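Local coordinates for YchF GTP-binding protein (PDB 1NI3) that hydrolyses ATP, and GTP less efficiently, using magnesium as cofactor, and negatively regulates the G2/M transition of the cell cycle, at residues K11-R16 with T322-T327; D67-W72 with M379-I384; D71-A76 with N309-G314; A93-G98 with L110-A115. All blocks are in the same frame, centred on the assembly; numbering follows the deposited sequence.

Contact 1: K11-R16 with T322-T327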
loop_
_atom_site.group_PDB
_atom_site.type_symbol
_atom_site.label_atom_id
_atom_site.label_comp_id
_atom_site.label_asym_id
_atom_site.label_seq_id
_atom_site.Cartn_x
_atom_site.Cartn_y
_atom_site.Cartn_z
ATOM N N LYS A 11 0.300 -5.856 -17.536
ATOM C CA LYS A 11 1.055 -6.993 -18.128
ATOM C C LYS A 11 1.322 -8.148 -17.145
ATOM O O LYS A 11 1.500 -9.293 -17.573
ATOM C CB LYS A 11 2.388 -6.500 -18.706
ATOM C CG LYS A 11 2.293 -5.602 -19.938
ATOM C CD LYS A 11 3.672 -5.505 -20.577
ATOM C CE LYS A 11 3.646 -4.933 -21.988
ATOM N NZ LYS A 11 4.995 -5.021 -22.633
ATOM N N VAL A 12 1.364 -7.847 -15.844
ATOM C CA VAL A 12 1.602 -8.857 -14.792
ATOM C C VAL A 12 1.036 -8.386 -13.440
ATOM O O VAL A 12 1.078 -7.194 -13.112
ATOM C CB VAL A 12 3.122 -9.172 -14.582
ATOM C CG1 VAL A 12 3.318 -10.052 -13.348
ATOM C CG2 VAL A 12 3.683 -9.882 -15.808
ATOM N N GLN A 13 0.500 -9.329 -12.664
ATOM C CA GLN A 13 -0.073 -9.027 -11.351
ATOM C C GLN A 13 0.599 -9.828 -10.260
ATOM O O GLN A 13 0.813 -11.030 -10.393
ATOM C CB GLN A 13 -1.582 -9.271 -11.346
ATOM C CG GLN A 13 -2.332 -8.067 -11.862
ATOM C CD GLN A 13 -1.887 -6.807 -11.155
ATOM O OE1 GLN A 13 -2.144 -6.629 -9.965
ATOM N NE2 GLN A 13 -1.182 -5.941 -11.876
ATOM N N TRP A 14 0.894 -9.145 -9.164
ATOM C CA TRP A 14 1.608 -9.736 -8.052
ATOM C C TRP A 14 0.927 -9.447 -6.716
ATOM O O TRP A 14 0.449 -8.343 -6.489
ATOM C CB TRP A 14 3.024 -9.163 -8.089
ATOM C CG TRP A 14 3.893 -9.524 -6.978
ATOM C CD1 TRP A 14 3.852 -9.032 -5.719
ATOM C CD2 TRP A 14 4.961 -10.476 -7.013
ATOM N NE1 TRP A 14 4.821 -9.627 -4.953
ATOM C CE2 TRP A 14 5.507 -10.538 -5.721
ATOM C CE3 TRP A 14 5.489 -11.312 -8.009
ATOM C CZ2 TRP A 14 6.574 -11.373 -5.388
ATOM C CZ3 TRP A 14 6.550 -12.143 -7.686
ATOM C CH2 TRP A 14 7.071 -12.180 -6.377
ATOM N N GLY A 15 0.876 -10.436 -5.831
ATOM C CA GLY A 15 0.242 -10.211 -4.548
ATOM C C GLY A 15 -1.102 -10.890 -4.374
ATOM O O GLY A 15 -1.530 -11.702 -5.194
ATOM N N ARG A 16 -1.771 -10.548 -3.284
ATOM C CA ARG A 16 -3.060 -11.130 -2.955
ATOM C C ARG A 16 -4.190 -10.626 -3.875
ATOM O O ARG A 16 -4.208 -9.465 -4.283
ATOM C CB ARG A 16 -3.344 -10.823 -1.477
ATOM C CG ARG A 16 -4.674 -11.258 -0.927
ATOM C CD ARG A 16 -4.508 -11.922 0.450
ATOM N NE ARG A 16 -3.706 -11.150 1.400
ATOM C CZ ARG A 16 -3.250 -11.650 2.553
ATOM N NH1 ARG A 16 -3.517 -12.908 2.886
ATOM N NH2 ARG A 16 -2.528 -10.905 3.382
ATOM N N THR A 322 -12.746 1.960 -5.183
ATOM C CA THR A 322 -11.450 1.353 -5.444
ATOM C C THR A 322 -11.538 0.043 -6.219
ATOM O O THR A 322 -12.337 -0.827 -5.894
ATOM C CB THR A 322 -10.693 1.076 -4.145
ATOM O OG1 THR A 322 -10.347 2.315 -3.518
ATOM C CG2 THR A 322 -9.425 0.281 -4.423
ATOM N N ILE A 323 -10.710 -0.098 -7.248
ATOM C CA ILE A 323 -10.690 -1.333 -8.027
ATOM C C ILE A 323 -9.250 -1.681 -8.423
ATOM O O ILE A 323 -8.352 -0.851 -8.303
ATOM C CB ILE A 323 -11.584 -1.230 -9.301
ATOM C CG1 ILE A 323 -11.111 -0.073 -10.175
ATOM C CG2 ILE A 323 -13.041 -1.063 -8.908
ATOM C CD1 ILE A 323 -11.341 -0.318 -11.649
ATOM N N ARG A 324 -9.025 -2.904 -8.893
ATOM C CA ARG A 324 -7.676 -3.297 -9.283
ATOM C C ARG A 324 -7.311 -2.829 -10.677
ATOM O O ARG A 324 -8.133 -2.870 -11.596
ATOM C CB ARG A 324 -7.495 -4.812 -9.172
ATOM C CG ARG A 324 -7.226 -5.279 -7.760
ATOM C CD ARG A 324 -5.851 -4.841 -7.301
ATOM N NE ARG A 324 -4.805 -5.791 -7.683
ATOM C CZ ARG A 324 -4.590 -6.945 -7.051
ATOM N NH1 ARG A 324 -5.345 -7.294 -6.005
ATOM N NH2 ARG A 324 -3.620 -7.756 -7.459
ATOM N N LYS A 325 -6.060 -2.399 -10.814
ATOM C CA LYS A 325 -5.516 -1.881 -12.061
ATOM C C LYS A 325 -6.056 -2.498 -13.343
ATOM O O LYS A 325 -6.123 -1.824 -14.365
ATOM C CB LYS A 325 -3.990 -2.006 -12.058
ATOM C CG LYS A 325 -3.244 -0.675 -12.111
ATOM C CD LYS A 325 -2.576 -0.424 -13.467
ATOM C CE LYS A 325 -3.579 -0.154 -14.595
ATOM N NZ LYS A 325 -2.939 -0.061 -15.955
ATOM N N GLY A 326 -6.439 -3.766 -13.320
ATOM C CA GLY A 326 -6.936 -4.345 -14.557
ATOM C C GLY A 326 -8.348 -4.875 -14.496
ATOM O O GLY A 326 -8.726 -5.742 -15.280
ATOM N N THR A 327 -9.138 -4.345 -13.575
ATOM C CA THR A 327 -10.496 -4.814 -13.406
ATOM C C THR A 327 -11.395 -4.449 -14.573
ATOM O O THR A 327 -11.264 -3.387 -15.181
ATOM C CB THR A 327 -11.093 -4.266 -12.121
ATOM O OG1 THR A 327 -10.215 -4.574 -11.033
ATOM C CG2 THR A 327 -12.447 -4.899 -11.858
#
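R324 reaches from the end of strand 317-324 to the extended N-terminal chain and bonds it at two points, Q13 and R16. Its CG lies anti to its own carbonyl carbon, beside the backbone N (chi1 -80°), and further bends at chi2 and chi3 fold the chain so that the guanidinium, rather than the aliphatic part, faces residues 11-16. NH2 donates to OE1 of Q13 at 3.1 Å, a nearly straight bond (168°) that meets the amide oxygen in its carbonyl plane and also lies in the plane of the guanidinium. The Q13 chain is itself bent at chi2, which brings its OE1 to the guanidinium; the two side chains slide past each other in opposite directions, their flat groups turned 60° apart. NH1 donates to the backbone O of R16 at 3.0 Å, with that oxygen tilted a little from the guanidinium plane, and it also bonds G18 O. R16 turns its own charge elsewhere, NE pairing with D117 in a salt bridge, so the two arginines meet through a carbonyl and not through their cations. R324 also begins a type I turn ending at T327, and its O accepts from both T327 N and T327 OG1, each at 2.7 Å. An arginine suits this place because one planar group can serve several oxygens at once, fixing an irregular chain. Since those acceptors are neutral amide and carbonyl oxygens, the grip probably depends more on bond direction than on charge pairing, joining the N-terminal segment to the TGS part of the protein.

Contact 2: D67-W72 with M379-I384; sequences DERFDW and MESGDI
R69, near the start of helix 68-77, extends its guanidinium to S381, and the hydrogen bonds across this contact centre on the serine hydroxyl. NH1 donates to S381 OG at 2.9 Å, but the bond is bent (140°) and the oxygen is tilted from the guanidinium plane. The serine torsion accounts for its part: OG stands anti to the backbone N (chi1 -172°), out toward the arginine. A water supports the pair, accepting from NH2 of R69 and bonding S381 OG at 2.9 Å, so the hydroxyl is held by protein and solvent together.

In the fold, this is where a helix of the G domain meets a loop of the TGS region, just ahead of strand 384-386. That loop makes a type II turn from E380 to D383, closed by D383 N to E380 O at 2.7 Å. G382 takes its third position, where the positive phi suits glycine. A weak bond from E380 N to D383 OD2 also spans the turn.

Charge and capping act on the helix side. D67 is the N-cap, its carboxylate accepting weakly from R69 N and F70 N, as suits a short acidic side chain at a helix start. Its OD1 is also 3.8 Å from R69 NE, a long salt bridge that is purely electrostatic, the oxygen lying well off the guanidinium plane. Apolar packing comes from outside, with R69 lying against F311 and Y352.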
loop_
_atom_site.group_PDB
_atom_site.type_symbol
_atom_site.label_atom_id
_atom_site.label_comp_id
_atom_site.label_asym_id
_atom_site.label_seq_id
_atom_site.Cartn_x
_atom_site.Cartn_y
_atom_site.Cartn_z
ATOM N N ASP A 67 -7.155 12.860 -4.271
ATOM C CA ASP A 67 -7.295 12.777 -5.718
ATOM C C ASP A 67 -8.018 13.956 -6.334
ATOM O O ASP A 67 -9.242 14.037 -6.296
ATOM C CB ASP A 67 -8.000 11.479 -6.104
ATOM C CG ASP A 67 -8.304 11.408 -7.579
ATOM O OD1 ASP A 67 -7.412 11.756 -8.392
ATOM O OD2 ASP A 67 -9.429 10.992 -7.925
ATOM N N GLU A 68 -7.235 14.855 -6.918
ATOM C CA GLU A 68 -7.764 16.050 -7.542
ATOM C C GLU A 68 -8.978 15.769 -8.414
ATOM O O GLU A 68 -9.901 16.584 -8.481
ATOM C CB GLU A 68 -6.662 16.725 -8.340
ATOM C CG GLU A 68 -5.903 17.737 -7.512
ATOM C CD GLU A 68 -4.471 17.934 -7.963
ATOM O OE1 GLU A 68 -4.246 18.178 -9.169
ATOM O OE2 GLU A 68 -3.567 17.846 -7.104
ATOM N N ARG A 69 -8.994 14.616 -9.072
ATOM C CA ARG A 69 -10.139 14.281 -9.894
ATOM C C ARG A 69 -11.368 14.276 -8.986
ATOM O O ARG A 69 -12.371 14.927 -9.280
ATOM C CB ARG A 69 -9.949 12.916 -10.540
ATOM C CG ARG A 69 -8.760 12.845 -11.473
ATOM C CD ARG A 69 -8.666 11.458 -12.066
ATOM N NE ARG A 69 -7.290 10.986 -12.154
ATOM C CZ ARG A 69 -6.963 9.751 -12.515
ATOM N NH1 ARG A 69 -7.917 8.880 -12.817
ATOM N NH2 ARG A 69 -5.690 9.385 -12.573
ATOM N N PHE A 70 -11.291 13.542 -7.880
ATOM C CA PHE A 70 -12.398 13.488 -6.936
ATOM C C PHE A 70 -12.755 14.925 -6.538
ATOM O O PHE A 70 -13.936 15.292 -6.476
ATOM C CB PHE A 70 -11.987 12.693 -5.698
ATOM C CG PHE A 70 -13.062 12.612 -4.646
ATOM C CD1 PHE A 70 -14.226 11.892 -4.876
ATOM C CD2 PHE A 70 -12.939 13.303 -3.449
ATOM C CE1 PHE A 70 -15.247 11.868 -3.933
ATOM C CE2 PHE A 70 -13.959 13.281 -2.503
ATOM C CZ PHE A 70 -15.116 12.565 -2.746
ATOM N N ASP A 71 -11.725 15.727 -6.271
ATOM C CA ASP A 71 -11.897 17.122 -5.896
ATOM C C ASP A 71 -12.790 17.867 -6.871
ATOM O O ASP A 71 -13.812 18.431 -6.482
ATOM C CB ASP A 71 -10.542 17.821 -5.857
ATOM C CG ASP A 71 -9.660 17.337 -4.730
ATOM O OD1 ASP A 71 -10.077 16.431 -3.997
ATOM O OD2 ASP A 71 -8.533 17.861 -4.592
ATOM N N TRP A 72 -12.365 17.876 -8.135
ATOM C CA TRP A 72 -13.071 18.545 -9.233
ATOM C C TRP A 72 -14.503 18.049 -9.363
ATOM O O TRP A 72 -15.456 18.828 -9.360
ATOM C CB TRP A 72 -12.346 18.300 -10.569
ATOM C CG TRP A 72 -13.013 18.997 -11.750
ATOM C CD1 TRP A 72 -12.840 20.297 -12.150
ATOM C CD2 TRP A 72 -14.028 18.455 -12.606
ATOM N NE1 TRP A 72 -13.674 20.583 -13.191
ATOM C CE2 TRP A 72 -14.411 19.463 -13.500
ATOM C CE3 TRP A 72 -14.629 17.190 -12.721
ATOM C CZ2 TRP A 72 -15.395 19.288 -14.465
ATOM C CZ3 TRP A 72 -15.610 17.005 -13.684
ATOM C CH2 TRP A 72 -15.973 18.051 -14.557
HETATM N N MSE A 379 -11.796 -1.083 -16.887
HETATM C CA MSE A 379 -12.023 0.277 -16.414
HETATM C C MSE A 379 -10.769 1.127 -16.559
HETATM O O MSE A 379 -9.646 0.617 -16.584
HETATM C CB MSE A 379 -12.455 0.258 -14.944
HETATM C CG MSE A 379 -13.681 -0.584 -14.655
HETATM SE SE MSE A 379 -15.273 0.136 -15.494
HETATM C CE MSE A 379 -15.902 1.308 -14.083
ATOM N N GLU A 380 -10.968 2.430 -16.659
ATOM C CA GLU A 380 -9.846 3.334 -16.783
ATOM C C GLU A 380 -9.874 4.289 -15.597
ATOM O O GLU A 380 -10.915 4.848 -15.242
ATOM C CB GLU A 380 -9.931 4.081 -18.108
ATOM C CG GLU A 380 -9.845 3.142 -19.312
ATOM C CD GLU A 380 -10.031 3.848 -20.638
ATOM O OE1 GLU A 380 -9.306 4.828 -20.911
ATOM O OE2 GLU A 380 -10.910 3.412 -21.411
ATOM N N SER A 381 -8.718 4.440 -14.964
ATOM C CA SER A 381 -8.576 5.292 -13.801
ATOM C C SER A 381 -9.276 6.613 -14.015
ATOM O O SER A 381 -8.984 7.328 -14.967
ATOM C CB SER A 381 -7.096 5.531 -13.513
ATOM O OG SER A 381 -6.928 6.201 -12.282
ATOM N N GLY A 382 -10.213 6.923 -13.132
ATOM C CA GLY A 382 -10.929 8.178 -13.234
ATOM C C GLY A 382 -12.287 8.049 -13.884
ATOM O O GLY A 382 -13.132 8.931 -13.759
ATOM N N ASP A 383 -12.506 6.944 -14.580
ATOM C CA ASP A 383 -13.776 6.732 -15.260
ATOM C C ASP A 383 -14.998 7.063 -14.387
ATOM O O ASP A 383 -15.049 6.730 -13.197
ATOM C CB ASP A 383 -13.871 5.284 -15.760
ATOM C CG ASP A 383 -13.286 5.106 -17.156
ATOM O OD1 ASP A 383 -12.742 6.094 -17.711
ATOM O OD2 ASP A 383 -13.380 3.982 -17.704
ATOM N N ILE A 384 -15.976 7.742 -14.982
ATOM C CA ILE A 384 -17.216 8.078 -14.292
ATOM C C ILE A 384 -18.205 7.106 -14.900
ATOM O O ILE A 384 -18.544 7.219 -16.077
ATOM C CB ILE A 384 -17.703 9.516 -14.591
ATOM C CG1 ILE A 384 -16.791 10.548 -13.925
ATOM C CG2 ILE A 384 -19.120 9.692 -14.056
ATOM C CD1 ILE A 384 -15.398 10.585 -14.489
HETATM O O HOH W 1 -4.043 6.732 -12.103
#

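Contact 3: D71-A76 with N309-G314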
loop_
_atom_site.group_PDB
_atom_site.type_symbol
_atom_site.label_atom_id
_atom_site.label_comp_id
_atom_site.label_asym_id
_atom_site.label_seq_id
_atom_site.Cartn_x
_atom_site.Cartn_y
_atom_site.Cartn_z
ATOM N N ASP A 71 -11.725 15.727 -6.271
ATOM C CA ASP A 71 -11.897 17.122 -5.896
ATOM C C ASP A 71 -12.790 17.867 -6.871
ATOM O O ASP A 71 -13.812 18.431 -6.482
ATOM C CB ASP A 71 -10.542 17.821 -5.857
ATOM C CG ASP A 71 -9.660 17.337 -4.730
ATOM O OD1 ASP A 71 -10.077 16.431 -3.997
ATOM O OD2 ASP A 71 -8.533 17.861 -4.592
ATOM N N TRP A 72 -12.365 17.876 -8.135
ATOM C CA TRP A 72 -13.071 18.545 -9.233
ATOM C C TRP A 72 -14.503 18.049 -9.363
ATOM O O TRP A 72 -15.456 18.828 -9.360
ATOM C CB TRP A 72 -12.346 18.300 -10.569
ATOM C CG TRP A 72 -13.013 18.997 -11.750
ATOM C CD1 TRP A 72 -12.840 20.297 -12.150
ATOM C CD2 TRP A 72 -14.028 18.455 -12.606
ATOM N NE1 TRP A 72 -13.674 20.583 -13.191
ATOM C CE2 TRP A 72 -14.411 19.463 -13.500
ATOM C CE3 TRP A 72 -14.629 17.190 -12.721
ATOM C CZ2 TRP A 72 -15.395 19.288 -14.465
ATOM C CZ3 TRP A 72 -15.610 17.005 -13.684
ATOM C CH2 TRP A 72 -15.973 18.051 -14.557
ATOM N N LEU A 73 -14.635 16.736 -9.493
ATOM C CA LEU A 73 -15.936 16.124 -9.621
ATOM C C LEU A 73 -16.834 16.591 -8.497
ATOM O O LEU A 73 -17.998 16.896 -8.716
ATOM C CB LEU A 73 -15.816 14.596 -9.634
ATOM C CG LEU A 73 -15.258 13.953 -10.911
ATOM C CD1 LEU A 73 -15.043 12.470 -10.673
ATOM C CD2 LEU A 73 -16.227 14.172 -12.066
ATOM N N CYS A 74 -16.308 16.660 -7.286
ATOM C CA CYS A 74 -17.135 17.126 -6.181
ATOM C C CYS A 74 -17.598 18.552 -6.448
ATOM O O CYS A 74 -18.781 18.862 -6.312
ATOM C CB CYS A 74 -16.368 17.071 -4.859
ATOM S SG CYS A 74 -16.447 15.481 -4.026
ATOM N N GLU A 75 -16.664 19.411 -6.847
ATOM C CA GLU A 75 -16.984 20.811 -7.122
ATOM C C GLU A 75 -17.953 20.986 -8.274
ATOM O O GLU A 75 -18.791 21.886 -8.259
ATOM C CB GLU A 75 -15.711 21.613 -7.405
ATOM C CG GLU A 75 -14.853 21.797 -6.162
ATOM C CD GLU A 75 -15.695 22.058 -4.916
ATOM O OE1 GLU A 75 -16.416 23.083 -4.887
ATOM O OE2 GLU A 75 -15.639 21.237 -3.969
ATOM N N ALA A 76 -17.830 20.101 -9.253
ATOM C CA ALA A 76 -18.648 20.097 -10.448
ATOM C C ALA A 76 -20.099 19.674 -10.220
ATOM O O ALA A 76 -21.018 20.268 -10.786
ATOM C CB ALA A 76 -18.001 19.195 -11.481
ATOM N N ASN A 309 -9.190 3.764 -9.371
ATOM C CA ASN A 309 -10.582 3.973 -9.014
ATOM C C ASN A 309 -11.385 4.589 -10.139
ATOM O O ASN A 309 -10.844 5.089 -11.127
ATOM C CB ASN A 309 -10.656 4.910 -7.819
ATOM C CG ASN A 309 -10.184 6.305 -8.166
ATOM O OD1 ASN A 309 -9.210 6.472 -8.899
ATOM N ND2 ASN A 309 -10.866 7.314 -7.645
ATOM N N TYR A 310 -12.696 4.538 -9.975
ATOM C CA TYR A 310 -13.602 5.147 -10.922
ATOM C C TYR A 310 -14.640 5.793 -10.005
ATOM O O TYR A 310 -14.700 5.456 -8.821
ATOM C CB TYR A 310 -14.233 4.101 -11.845
ATOM C CG TYR A 310 -15.259 3.191 -11.217
ATOM C CD1 TYR A 310 -14.913 1.924 -10.746
ATOM C CD2 TYR A 310 -16.593 3.581 -11.133
ATOM C CE1 TYR A 310 -15.881 1.072 -10.216
ATOM C CE2 TYR A 310 -17.557 2.741 -10.604
ATOM C CZ TYR A 310 -17.195 1.489 -10.152
ATOM O OH TYR A 310 -18.162 0.655 -9.657
ATOM N N PHE A 311 -15.439 6.729 -10.509
ATOM C CA PHE A 311 -16.420 7.385 -9.645
ATOM C C PHE A 311 -17.846 7.144 -10.075
ATOM O O PHE A 311 -18.106 6.578 -11.127
ATOM C CB PHE A 311 -16.211 8.903 -9.621
ATOM C CG PHE A 311 -14.783 9.321 -9.528
ATOM C CD1 PHE A 311 -14.021 9.486 -10.673
ATOM C CD2 PHE A 311 -14.190 9.535 -8.289
ATOM C CE1 PHE A 311 -12.691 9.860 -10.584
ATOM C CE2 PHE A 311 -12.860 9.908 -8.193
ATOM C CZ PHE A 311 -12.107 10.071 -9.345
ATOM N N THR A 312 -18.771 7.566 -9.225
ATOM C CA THR A 312 -20.189 7.489 -9.528
ATOM C C THR A 312 -20.707 8.829 -9.038
ATOM O O THR A 312 -20.940 9.025 -7.846
ATOM C CB THR A 312 -20.918 6.320 -8.820
ATOM O OG1 THR A 312 -20.833 6.469 -7.404
ATOM C CG2 THR A 312 -20.323 4.991 -9.232
ATOM N N CYS A 313 -20.846 9.769 -9.969
ATOM C CA CYS A 313 -21.302 11.118 -9.641
ATOM C C CYS A 313 -22.808 11.309 -9.782
ATOM O O CYS A 313 -23.480 10.633 -10.560
ATOM C CB CYS A 313 -20.575 12.109 -10.529
ATOM S SG CYS A 313 -18.821 11.776 -10.580
ATOM N N GLY A 314 -23.325 12.260 -9.017
ATOM C CA GLY A 314 -24.745 12.561 -9.032
ATOM C C GLY A 314 -25.055 13.668 -8.047
ATOM O O GLY A 314 -24.425 13.752 -6.993
#
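L73 leans out of helix 68-77 toward strand 307-312, and its branched end is shared between F311 and C313. Its CB points at the strand, and chi1 (-74°) sets CG anti to the carbonyl carbon, from where the fork reaches both partners. CG comes within 4.2 Å of C313 SG. From there the two methyls divide the work. CD1 lies over one face of the F311 ring, 3.4 Å from its centroid and displaced toward the rim, a CH-pi contact; the closest carbon-carbon approach in the model is too short to be real, so the exact spacing is doubtful though the placing over the face is clear. CD1 also comes 3.8 Å from C313 SG. CD2 meets the same sulfur at 3.8 Å, so the thiol lies against both methyls. Leucine suits the site because its fork can touch a flat ring and a sulfur at once, and the phenylalanine offers it a broad apolar face. Around them, F311 also packs on R69 and F70 of the same helix and its backbone bonds D383 and A385, while Y352 and L355 of helix 352-358 touch L73, so L73 of helix 68-77 packs between strand 307-312 and helix 352-358.

Contact 4: A93-G98 with L110-A115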
loop_
_atom_site.group_PDB
_atom_site.type_symbol
_atom_site.label_atom_id
_atom_site.label_comp_id
_atom_site.label_asym_id
_atom_site.label_seq_id
_atom_site.Cartn_x
_atom_site.Cartn_y
_atom_site.Cartn_z
ATOM N N ALA A 93 2.340 -2.565 15.475
ATOM C CA ALA A 93 2.799 -2.490 16.855
ATOM C C ALA A 93 1.606 -2.524 17.805
ATOM O O ALA A 93 1.563 -3.331 18.723
ATOM C CB ALA A 93 3.604 -1.228 17.070
ATOM N N GLY A 94 0.635 -1.653 17.582
ATOM C CA GLY A 94 -0.527 -1.625 18.446
ATOM C C GLY A 94 -1.261 -2.947 18.572
ATOM O O GLY A 94 -1.912 -3.191 19.589
ATOM N N LEU A 95 -1.160 -3.799 17.553
ATOM C CA LEU A 95 -1.848 -5.094 17.553
ATOM C C LEU A 95 -1.117 -6.176 18.321
ATOM O O LEU A 95 -1.478 -7.346 18.232
ATOM C CB LEU A 95 -2.066 -5.588 16.126
ATOM C CG LEU A 95 -3.109 -4.812 15.331
ATOM C CD1 LEU A 95 -2.977 -5.141 13.855
ATOM C CD2 LEU A 95 -4.492 -5.149 15.857
ATOM N N THR A 96 -0.096 -5.788 19.069
ATOM C CA THR A 96 0.667 -6.732 19.862
ATOM C C THR A 96 1.465 -5.955 20.879
ATOM O O THR A 96 2.530 -5.438 20.555
ATOM C CB THR A 96 1.650 -7.551 18.999
ATOM O OG1 THR A 96 1.962 -6.838 17.794
ATOM C CG2 THR A 96 1.067 -8.906 18.661
ATOM N N LYS A 97 0.968 -5.852 22.106
ATOM C CA LYS A 97 1.717 -5.096 23.105
ATOM C C LYS A 97 3.128 -5.645 23.287
ATOM O O LYS A 97 4.080 -4.884 23.472
ATOM C CB LYS A 97 1.000 -5.092 24.454
ATOM C CG LYS A 97 0.708 -3.677 24.982
ATOM C CD LYS A 97 1.962 -2.791 25.069
ATOM C CE LYS A 97 2.925 -3.266 26.149
ATOM N NZ LYS A 97 4.056 -2.321 26.313
ATOM N N GLY A 98 3.264 -6.965 23.225
ATOM C CA GLY A 98 4.571 -7.574 23.398
ATOM C C GLY A 98 5.725 -6.898 22.679
ATOM O O GLY A 98 5.583 -6.435 21.548
ATOM N N LEU A 110 5.453 -10.081 13.357
ATOM C CA LEU A 110 5.328 -10.588 12.015
ATOM C C LEU A 110 4.017 -11.311 11.764
ATOM O O LEU A 110 3.423 -11.152 10.705
ATOM C CB LEU A 110 6.497 -11.506 11.677
ATOM C CG LEU A 110 7.837 -10.806 11.478
ATOM C CD1 LEU A 110 8.891 -11.837 11.145
ATOM C CD2 LEU A 110 7.723 -9.785 10.361
ATOM N N SER A 111 3.545 -12.101 12.720
ATOM C CA SER A 111 2.286 -12.819 12.497
ATOM C C SER A 111 1.147 -11.904 12.043
ATOM O O SER A 111 0.231 -12.349 11.371
ATOM C CB SER A 111 1.868 -13.625 13.746
ATOM O OG SER A 111 1.247 -12.802 14.720
ATOM N N HIS A 112 1.230 -10.626 12.400
ATOM C CA HIS A 112 0.222 -9.626 12.031
ATOM C C HIS A 112 0.530 -8.964 10.709
ATOM O O HIS A 112 -0.362 -8.552 9.972
ATOM C CB HIS A 112 0.133 -8.539 13.095
ATOM C CG HIS A 112 -0.667 -8.942 14.287
ATOM N ND1 HIS A 112 -2.014 -9.186 14.211
ATOM C CD2 HIS A 112 -0.297 -9.185 15.567
ATOM C CE1 HIS A 112 -2.451 -9.572 15.405
ATOM N NE2 HIS A 112 -1.430 -9.579 16.234
ATOM N N VAL A 113 1.816 -8.838 10.434
ATOM C CA VAL A 113 2.266 -8.250 9.192
ATOM C C VAL A 113 1.760 -9.109 8.038
ATOM O O VAL A 113 1.356 -8.595 6.994
ATOM C CB VAL A 113 3.796 -8.191 9.153
ATOM C CG1 VAL A 113 4.277 -7.935 7.733
ATOM C CG2 VAL A 113 4.287 -7.095 10.076
ATOM N N ARG A 114 1.767 -10.422 8.244
ATOM C CA ARG A 114 1.315 -11.363 7.227
ATOM C C ARG A 114 -0.085 -11.056 6.741
ATOM O O ARG A 114 -0.426 -11.339 5.602
ATOM C CB ARG A 114 1.349 -12.802 7.778
ATOM C CG ARG A 114 2.733 -13.338 8.089
ATOM C CD ARG A 114 2.688 -14.664 8.841
ATOM N NE ARG A 114 4.030 -15.172 9.132
ATOM C CZ ARG A 114 4.791 -15.816 8.251
ATOM N NH1 ARG A 114 4.343 -16.041 7.020
ATOM N NH2 ARG A 114 6.007 -16.223 8.594
ATOM N N ALA A 115 -0.894 -10.474 7.607
ATOM C CA ALA A 115 -2.267 -10.191 7.233
ATOM C C ALA A 115 -2.380 -8.917 6.417
ATOM O O ALA A 115 -3.476 -8.468 6.080
ATOM C CB ALA A 115 -3.129 -10.081 8.480
#
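T96 N donates to A93 O at 3.0 Å within the loop, beside the two residues, L95 and T96, that face H112 of helix 107-113. The imidazole is met from two directions. L95 CB lies almost exactly over the ring centre, 3.9 Å from the centroid, in a CH-pi contact, while T96 brings its methyl CG2 to the ring edge, 3.4 Å from H112 CD2. The histidine CG is anti to its carbonyl carbon (chi1 -80°), which sends the ring out from the helix to the loop. A93 and G94 belong to the DxxG motif of P-loop GTPases, at the start of switch II; L95 takes the next position, where Ras-like proteins have their catalytic glutamine and the YchF family has a hydrophobic residue. The T96 side chain is about 9 Å from that of K33, a predicted ATP-binding residue. L95 O comes 3.0 Å from H112 NE2, but the angle is too poor for a hydrogen bond, leaving the contact to carbon packing. The flat imidazole suits this role, giving leucine a face and threonine a rim. T96 OG1 turns instead to I92 O, in a weak bond, and its side chain also touches A108 on the same helix as H112.

In the fold
Contacts 2 and 3 both use helix 68-77 and the TGS region, their centres about 7 Å apart, yet they differ in chemistry: contact 3 is buried and apolar, whereas contact 2, partly buried, relies on polar groups and a water. Backbone bonds between F311 and D383 and between G382 and N309 tie them together. Contacts 1 and 4 lie at the surface. The first is held by directed hydrogen bonds; the second, within the G domain, by packing round an imidazole. R16 connects these two, bonding R114 O. Contact 1 meets contact 2 through T327 and M379, while contact 4 lies across the chain's centre from contacts 2 and 3.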